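Local structure of DynE8 (Micromonospora chersina, 4AMM) at residues A15-G18 / L19-V23; G48-P51 / A52-A55; A40-A43 / A44-G48; V305-T308 / V309-A312. The protein forms the acyltransferase domain of the iterative polyketide synthase of enediyne (dynemicin) biosynthesis and probably loads the extender acyl unit onto the carrier protein. All coordinates share one frame; numbering follows the deposited sequence.

In the fold
All four contacts are local, so none closes a long loop and none nests within or crosses another. From the N terminus, interaction 1 lies within helix 13-27. Interaction 3 follows at the end of helix 32-45 and hands over at G48 to interaction 2, which leads into strand 52-58. Interactions 1 and 3 lie on helices packed against the antiparallel sheet, and interaction 2 enters one of its strands: L16 and L20 pack on A52 and F54, while L19 CD2 lies 3.7 Å from H46 NE2, joining the two helices and the strand. Interaction 4 comes far later, where the edge strand 305-306 of the parallel sheet ends, with its centre about 33 Å or more from the centres of the others.

Interaction 1. Residues A15-G18 / L19-V23; sequences ALTG and LLTRV
One residue, T21, addresses both faces of the T17 peptide carbonyl. Its backbone N approaches T17 O at 3.0 Å, tilted somewhat to one face, while its hydroxyl comes over the opposite face, T21 OG1 lying 2.9 Å from T17 O. The hydroxyl stands 38° out of the carbonyl plane and so misses the lone pairs. With OG1 beside its own backbone N (chi1 -65°), the threonine folds its polar branch back onto the previous turn, and T17 O holds two donors. T17 OG1 in turn bonds to A13 O, one turn earlier. The apolar side of the helix is carried by L16 and L20, whose side chains cross obliquely. The L16 side chain leaves the backbone pointing away from the next turn, but its branch end comes back to it, so that L16 CD1 sits 3.9 Å from L20 CG. L20 N donates to L16 O in a nearly straight bond of 2.8 Å, and L20 CG lies 3.3 Å from that same L16 O. On the outer side, R22 N donates to G18 O over 3.1 Å. L20 continues onto L68 and L72 of helix 61-76 and onto F54, and L16 onto A52. This is an amphipathic helix laid on an antiparallel sheet, consistent with the linker subdomain that accompanies the acyltransferase in modular and iterative polyketide synthases.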
loop_
_atom_site.group_PDB
_atom_site.type_symbol
_atom_site.label_atom_id
_atom_site.label_comp_id
_atom_site.label_asym_id
_atom_site.label_seq_id
_atom_site.Cartn_x
_atom_site.Cartn_y
_atom_site.Cartn_z
ATOM N N ALA A 15 -26.922 -15.529 13.784
ATOM C CA ALA A 15 -26.917 -16.478 12.708
ATOM C C ALA A 15 -25.452 -16.736 12.258
ATOM O O ALA A 15 -25.129 -17.859 11.854
ATOM C CB ALA A 15 -27.780 -15.948 11.517
ATOM N N LEU A 16 -24.630 -15.671 12.305
ATOM C CA LEU A 16 -23.208 -15.893 11.916
ATOM C C LEU A 16 -22.539 -16.758 12.940
ATOM O O LEU A 16 -21.784 -17.665 12.543
ATOM C CB LEU A 16 -22.521 -14.533 11.757
ATOM C CG LEU A 16 -21.040 -14.627 11.251
ATOM C CD1 LEU A 16 -20.994 -15.365 9.880
ATOM C CD2 LEU A 16 -20.446 -13.243 11.303
ATOM N N THR A 17 -22.830 -16.546 14.238
ATOM C CA THR A 17 -22.248 -17.465 15.261
ATOM C C THR A 17 -22.591 -18.951 14.947
ATOM O O THR A 17 -21.750 -19.852 14.945
ATOM C CB THR A 17 -22.771 -17.111 16.656
ATOM O OG1 THR A 17 -22.238 -15.851 17.075
ATOM C CG2 THR A 17 -22.332 -18.188 17.719
ATOM N N GLY A 18 -23.847 -19.208 14.646
ATOM C CA GLY A 18 -24.262 -20.570 14.296
ATOM C C GLY A 18 -23.558 -21.156 13.093
ATOM O O GLY A 18 -23.008 -22.281 13.138
ATOM N N LEU A 19 -23.445 -20.357 12.003
ATOM C CA LEU A 19 -22.741 -20.806 10.847
ATOM C C LEU A 19 -21.247 -21.080 11.102
ATOM O O LEU A 19 -20.701 -22.108 10.683
ATOM C CB LEU A 19 -22.921 -19.750 9.754
ATOM C CG LEU A 19 -22.115 -20.047 8.500
ATOM C CD1 LEU A 19 -22.460 -21.369 7.877
ATOM C CD2 LEU A 19 -22.342 -18.889 7.482
ATOM N N LEU A 20 -20.611 -20.106 11.764
ATOM C CA LEU A 20 -19.206 -20.283 12.058
ATOM C C LEU A 20 -18.918 -21.538 12.931
ATOM O O LEU A 20 -17.919 -22.198 12.769
ATOM C CB LEU A 20 -18.598 -19.048 12.694
ATOM C CG LEU A 20 -18.597 -17.799 11.785
ATOM C CD1 LEU A 20 -17.868 -16.670 12.498
ATOM C CD2 LEU A 20 -17.982 -18.027 10.417
ATOM N N THR A 21 -19.814 -21.796 13.859
ATOM C CA THR A 21 -19.691 -23.005 14.696
ATOM C C THR A 21 -19.744 -24.254 13.811
ATOM O O THR A 21 -18.967 -25.199 13.957
ATOM C CB THR A 21 -20.835 -23.003 15.742
ATOM O OG1 THR A 21 -20.643 -21.894 16.598
ATOM C CG2 THR A 21 -20.833 -24.293 16.563
ATOM N N ARG A 22 -20.643 -24.270 12.837
ATOM C CA ARG A 22 -20.746 -25.427 11.970
ATOM C C ARG A 22 -19.586 -25.534 10.998
ATOM O O ARG A 22 -19.073 -26.614 10.719
ATOM C CB ARG A 22 -22.078 -25.381 11.236
ATOM C CG ARG A 22 -23.216 -25.681 12.238
ATOM C CD ARG A 22 -24.532 -25.711 11.527
ATOM N NE ARG A 22 -25.637 -25.884 12.459
ATOM C CZ ARG A 22 -26.123 -27.071 12.824
ATOM N NH1 ARG A 22 -25.595 -28.193 12.351
ATOM N NH2 ARG A 22 -27.130 -27.142 13.670
ATOM N N VAL A 23 -19.129 -24.401 10.457
ATOM C CA VAL A 23 -17.951 -24.486 9.618
ATOM C C VAL A 23 -16.733 -24.972 10.417
ATOM O O VAL A 23 -15.929 -25.719 9.868
ATOM C CB VAL A 23 -17.646 -23.082 9.015
ATOM C CG1 VAL A 23 -16.382 -23.153 8.199
ATOM C CG2 VAL A 23 -18.828 -22.630 8.147
#

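Interaction 2. Residues G48-P51 / A52-A55; sequences GDVP and ARFA
V50 O receives the N-H of R53 NE at 2.8 Å, an almost straight bond (170° at the hydrogen). The donor lies in the carbonyl plane on a lone pair, and the oxygen in turn sits at the edge of the guanidinium, in its plane. R53 gets there through a chain extended from CG to NE, with CG beside its backbone N (chi1 -61°), so that the arm runs back along the loop entering strand 52-58. It crosses the V50 side chain at about a right angle: V50 CG1 is 3.9 Å from R53 CG, and V50 CB 3.7 Å from R53 NE. A water adds a second link, accepting from V50 N at 2.9 Å and from R53 NH2 at 2.8 Å, with D49 OD1 as a further partner. Beyond the loop, R53 NH2 forms a salt bridge with D392, NH1 bonds to V391 O and F386 O, and the F386 ring makes a cation-pi contact. Bonds to each of its three nitrogens therefore fix the rotation of this buried guanidinium, and the D392 carboxylate probably balances its positive charge in this buried place, while the arginine joins the helix-to-strand loop to the C-terminal part of the chain.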
loop_
_atom_site.group_PDB
_atom_site.type_symbol
_atom_site.label_atom_id
_atom_site.label_comp_id
_atom_site.label_asym_id
_atom_site.label_seq_id
_atom_site.Cartn_x
_atom_site.Cartn_y
_atom_site.Cartn_z
ATOM N N GLY A 48 -23.199 -11.505 -2.701
ATOM C CA GLY A 48 -24.382 -10.632 -2.919
ATOM C C GLY A 48 -24.576 -9.764 -1.691
ATOM O O GLY A 48 -23.625 -9.217 -1.152
ATOM N N ASP A 49 -25.820 -9.717 -1.209
ATOM C CA ASP A 49 -26.103 -8.927 0.032
ATOM C C ASP A 49 -25.970 -9.906 1.199
ATOM O O ASP A 49 -26.784 -10.780 1.448
ATOM C CB ASP A 49 -27.588 -8.482 -0.066
ATOM C CG ASP A 49 -27.951 -7.400 0.916
ATOM O OD1 ASP A 49 -27.201 -7.179 1.894
ATOM O OD2 ASP A 49 -29.015 -6.746 0.666
ATOM N N VAL A 50 -24.835 -9.833 1.819
ATOM C CA VAL A 50 -24.474 -10.786 2.884
ATOM C C VAL A 50 -24.234 -9.875 4.082
ATOM O O VAL A 50 -23.197 -9.207 4.221
ATOM C CB VAL A 50 -23.158 -11.467 2.572
ATOM C CG1 VAL A 50 -22.808 -12.383 3.712
ATOM C CG2 VAL A 50 -23.179 -12.334 1.276
ATOM N N PRO A 51 -25.211 -9.708 4.984
ATOM C CA PRO A 51 -25.161 -8.629 5.978
ATOM C C PRO A 51 -23.969 -8.695 6.942
ATOM O O PRO A 51 -23.236 -7.681 6.979
ATOM C CB PRO A 51 -26.566 -8.778 6.685
ATOM C CG PRO A 51 -27.459 -9.429 5.560
ATOM C CD PRO A 51 -26.513 -10.417 4.895
ATOM N N ALA A 52 -23.787 -9.816 7.599
ATOM C CA ALA A 52 -22.720 -10.039 8.615
ATOM C C ALA A 52 -21.718 -11.002 7.928
ATOM O O ALA A 52 -22.076 -12.026 7.357
ATOM C CB ALA A 52 -23.326 -10.732 9.869
ATOM N N ARG A 53 -20.431 -10.587 8.002
ATOM C CA ARG A 53 -19.390 -11.270 7.175
ATOM C C ARG A 53 -18.153 -11.701 7.959
ATOM O O ARG A 53 -17.693 -10.977 8.857
ATOM C CB ARG A 53 -18.967 -10.313 6.062
ATOM C CG ARG A 53 -20.078 -9.887 5.091
ATOM C CD ARG A 53 -19.566 -9.042 3.941
ATOM N NE ARG A 53 -20.675 -8.752 3.011
ATOM C CZ ARG A 53 -20.492 -8.330 1.744
ATOM N NH1 ARG A 53 -19.267 -8.136 1.213
ATOM N NH2 ARG A 53 -21.619 -8.037 1.003
ATOM N N PHE A 54 -17.638 -12.797 7.531
ATOM C CA PHE A 54 -16.356 -13.367 8.023
ATOM C C PHE A 54 -15.543 -13.598 6.813
ATOM O O PHE A 54 -15.995 -14.173 5.799
ATOM C CB PHE A 54 -16.608 -14.690 8.759
ATOM C CG PHE A 54 -15.377 -15.511 9.035
ATOM C CD1 PHE A 54 -14.967 -16.393 8.093
ATOM C CD2 PHE A 54 -14.721 -15.351 10.242
ATOM C CE1 PHE A 54 -13.832 -17.188 8.300
ATOM C CE2 PHE A 54 -13.575 -16.143 10.474
ATOM C CZ PHE A 54 -13.150 -17.034 9.515
ATOM N N ALA A 55 -14.202 -13.329 6.863
ATOM C CA ALA A 55 -13.304 -13.802 5.821
ATOM C C ALA A 55 -11.920 -14.016 6.437
ATOM O O ALA A 55 -11.499 -13.135 7.218
ATOM C CB ALA A 55 -13.168 -12.726 4.689
HETATM O O HOH W 1 -24.091 -7.003 1.870
#

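Interaction 3. Residues A40-A43 / A44-G48; sequences AGLA and AAHRG
Backbone bonds carry the last turn from A40 to A45: A44 N donates to A40 O at 3.1 Å and A45 N to G41 O at 3.0 Å. H46, the first residue to leave helical geometry, still donates its N to L42 O over 3.0 Å. Side-chain bonds then take over. H46 ND1 reaches that same L42 O at 3.1 Å, lying in the carbonyl plane on a lone pair, with the oxygen close to the imidazole plane, so one residue supplies two donors to one acceptor. This is a C-terminal helix end finished by side chains: the negative end of the helix dipole at these carbonyls would probably strengthen the pull on the ND1-H, and R47 NE donates to A44 O, 3.0 Å away. CG of R47 stands between its backbone N and carbonyl carbon (chi1 63°), which turns the chain back along the helix so that CD passes beside A43 O. Its guanidinium has a second partner in the salt bridge from NH1 to D393. A water bridges the last turn to the residue after it, donating to A43 O (2.8 Å) and to H46 O (2.9 Å). The apolar part is small. The side chains of L42 and H46 lie alongside each other and point the same way, with L42 CD2 3.8 Å from H46 CE1; farther on, L42 meets V6 and H46 meets C8 of strand 4-10.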
loop_
_atom_site.group_PDB
_atom_site.type_symbol
_atom_site.label_atom_id
_atom_site.label_comp_id
_atom_site.label_asym_id
_atom_site.label_seq_id
_atom_site.Cartn_x
_atom_site.Cartn_y
_atom_site.Cartn_z
ATOM N N ALA A 40 -14.346 -23.051 -1.869
ATOM C CA ALA A 40 -14.939 -22.641 -3.181
ATOM C C ALA A 40 -16.440 -22.685 -3.017
ATOM O O ALA A 40 -17.153 -21.816 -3.593
ATOM C CB ALA A 40 -14.474 -23.541 -4.257
ATOM N N GLY A 41 -16.990 -23.679 -2.321
ATOM C CA GLY A 41 -18.441 -23.758 -2.113
ATOM C C GLY A 41 -18.936 -22.641 -1.304
ATOM O O GLY A 41 -20.033 -22.043 -1.615
ATOM N N LEU A 42 -18.258 -22.227 -0.229
ATOM C CA LEU A 42 -18.692 -21.107 0.582
ATOM C C LEU A 42 -18.682 -19.839 -0.225
ATOM O O LEU A 42 -19.589 -18.998 -0.040
ATOM C CB LEU A 42 -17.746 -20.980 1.844
ATOM C CG LEU A 42 -18.018 -22.109 2.856
ATOM C CD1 LEU A 42 -16.830 -22.030 3.913
ATOM C CD2 LEU A 42 -19.321 -21.892 3.551
ATOM N N ALA A 43 -17.675 -19.636 -1.072
ATOM C CA ALA A 43 -17.603 -18.379 -1.850
ATOM C C ALA A 43 -18.803 -18.344 -2.821
ATOM O O ALA A 43 -19.375 -17.239 -3.025
ATOM C CB ALA A 43 -16.309 -18.264 -2.579
ATOM N N ALA A 44 -19.192 -19.478 -3.386
ATOM C CA ALA A 44 -20.306 -19.501 -4.360
ATOM C C ALA A 44 -21.590 -19.215 -3.646
ATOM O O ALA A 44 -22.490 -18.543 -4.193
ATOM C CB ALA A 44 -20.324 -20.837 -5.045
ATOM N N ALA A 45 -21.751 -19.650 -2.404
ATOM C CA ALA A 45 -23.029 -19.562 -1.709
ATOM C C ALA A 45 -23.168 -18.272 -0.891
ATOM O O ALA A 45 -24.274 -17.883 -0.544
ATOM C CB ALA A 45 -23.104 -20.766 -0.717
ATOM N N HIS A 46 -22.117 -17.559 -0.543
ATOM C CA HIS A 46 -22.091 -16.380 0.274
ATOM C C HIS A 46 -21.554 -15.202 -0.499
ATOM O O HIS A 46 -20.460 -14.701 -0.349
ATOM C CB HIS A 46 -21.172 -16.652 1.519
ATOM C CG HIS A 46 -21.805 -17.636 2.429
ATOM N ND1 HIS A 46 -21.485 -18.972 2.454
ATOM C CD2 HIS A 46 -22.858 -17.473 3.249
ATOM C CE1 HIS A 46 -22.274 -19.574 3.342
ATOM N NE2 HIS A 46 -23.086 -18.680 3.847
ATOM N N ARG A 47 -22.407 -14.711 -1.394
ATOM C CA ARG A 47 -22.108 -13.578 -2.297
ATOM C C ARG A 47 -23.377 -12.792 -2.527
ATOM O O ARG A 47 -24.456 -13.404 -2.500
ATOM C CB ARG A 47 -21.394 -14.048 -3.548
ATOM C CG ARG A 47 -22.254 -15.042 -4.439
ATOM C CD ARG A 47 -21.280 -15.758 -5.461
ATOM N NE ARG A 47 -22.041 -16.599 -6.381
ATOM C CZ ARG A 47 -22.418 -16.161 -7.618
ATOM N NH1 ARG A 47 -21.875 -15.078 -8.168
ATOM N NH2 ARG A 47 -23.247 -16.941 -8.294
ATOM N N GLY A 48 -23.199 -11.505 -2.701
ATOM C CA GLY A 48 -24.382 -10.632 -2.919
ATOM C C GLY A 48 -24.576 -9.764 -1.691
ATOM O O GLY A 48 -23.625 -9.217 -1.152
HETATM O O HOH W 2 -18.235 -14.873 -2.128
#

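Interaction 4. Residues V305-T308 / V309-A312; sequences VAST and VTGA
A sharp turn follows the short, weakly bonded strand 305-306, at the edge of the parallel sheet, and the hydroxyl of S307 organises it. S307 OG accepts from two successive backbone amides, V309 N at 2.9 Å and T310 N at 3.1 Å, the latter nearly straight (167°). The oxygen lies anti to the S307 backbone N (chi1 178°), which carries it forward, along the chain, to the two amides that follow. A third bond joins the same hydroxyl to E179 OE2 of helix 178-185, while the other oxygen of that carboxylate, OE1, takes T308 N. The backbone closes the turn as well: S307 N donates to A312 O over 3.0 Å, and a weak bond runs from G311 N to S307 O. G311 has a positive phi of 63°, a conformation that glycine adopts readily. T310 adds an ST turn, its OG1 accepting from A312 N at 3.2 Å; the same OG1 is 3.2 Å from S307 CB, so the two side chains meet inside the turn. V309 CB lies 3.4 Å from S307 OG, and its side chain also packs on V322 and R325 of helix 319-328. T308 OG1 bonds to the carbonyl O of G174, the first glycine of a GxSxG sequence that probably forms the nucleophile elbow. Such a loop, leaving a strand of a parallel sheet beside that elbow, fits the alpha/beta core of acyltransferases in the patatin clan.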
loop_
_atom_site.group_PDB
_atom_site.type_symbol
_atom_site.label_atom_id
_atom_site.label_comp_id
_atom_site.label_asym_id
_atom_site.label_seq_id
_atom_site.Cartn_x
_atom_site.Cartn_y
_atom_site.Cartn_z
ATOM N N VAL A 305 -8.882 11.188 -4.985
ATOM C CA VAL A 305 -7.424 10.923 -4.849
ATOM C C VAL A 305 -6.841 11.902 -3.849
ATOM O O VAL A 305 -6.967 13.102 -4.049
ATOM C CB VAL A 305 -6.750 11.056 -6.190
ATOM C CG1 VAL A 305 -5.201 10.755 -5.990
ATOM C CG2 VAL A 305 -7.260 10.043 -7.167
ATOM N N ALA A 306 -6.269 11.430 -2.718
ATOM C CA ALA A 306 -5.583 12.289 -1.762
ATOM C C ALA A 306 -4.130 12.373 -2.250
ATOM O O ALA A 306 -3.460 11.335 -2.291
ATOM C CB ALA A 306 -5.644 11.646 -0.375
ATOM N N SER A 307 -3.696 13.529 -2.681
ATOM C CA SER A 307 -2.385 13.689 -3.330
ATOM C C SER A 307 -1.294 13.742 -2.259
ATOM O O SER A 307 -1.326 14.476 -1.302
ATOM C CB SER A 307 -2.399 14.987 -4.069
ATOM O OG SER A 307 -1.090 15.218 -4.688
ATOM N N THR A 308 -0.240 12.979 -2.563
ATOM C CA THR A 308 1.025 13.094 -1.810
ATOM C C THR A 308 1.951 14.140 -2.413
ATOM O O THR A 308 3.086 14.321 -1.940
ATOM C CB THR A 308 1.782 11.761 -1.681
ATOM O OG1 THR A 308 2.255 11.286 -2.935
ATOM C CG2 THR A 308 0.900 10.734 -0.968
ATOM N N VAL A 309 1.461 14.909 -3.380
ATOM C CA VAL A 309 2.215 16.105 -3.852
ATOM C C VAL A 309 1.717 17.339 -3.117
ATOM O O VAL A 309 2.437 18.126 -2.581
ATOM C CB VAL A 309 2.058 16.314 -5.372
ATOM C CG1 VAL A 309 2.950 17.470 -5.836
ATOM C CG2 VAL A 309 2.431 15.065 -6.121
ATOM N N THR A 310 0.377 17.475 -3.076
ATOM C CA THR A 310 -0.267 18.660 -2.447
ATOM C C THR A 310 -0.692 18.426 -1.047
ATOM O O THR A 310 -0.849 19.397 -0.276
ATOM C CB THR A 310 -1.488 19.100 -3.215
ATOM O OG1 THR A 310 -2.443 18.071 -3.162
ATOM C CG2 THR A 310 -1.142 19.370 -4.696
ATOM N N GLY A 311 -0.769 17.174 -0.605
ATOM C CA GLY A 311 -1.308 16.874 0.708
ATOM C C GLY A 311 -2.779 17.277 0.869
ATOM O O GLY A 311 -3.233 17.557 2.015
ATOM N N ALA A 312 -3.465 17.308 -0.251
ATOM C CA ALA A 312 -4.895 17.719 -0.321
ATOM C C ALA A 312 -5.544 16.855 -1.302
ATOM O O ALA A 312 -4.993 16.116 -2.104
ATOM C CB ALA A 312 -5.000 19.198 -0.767
#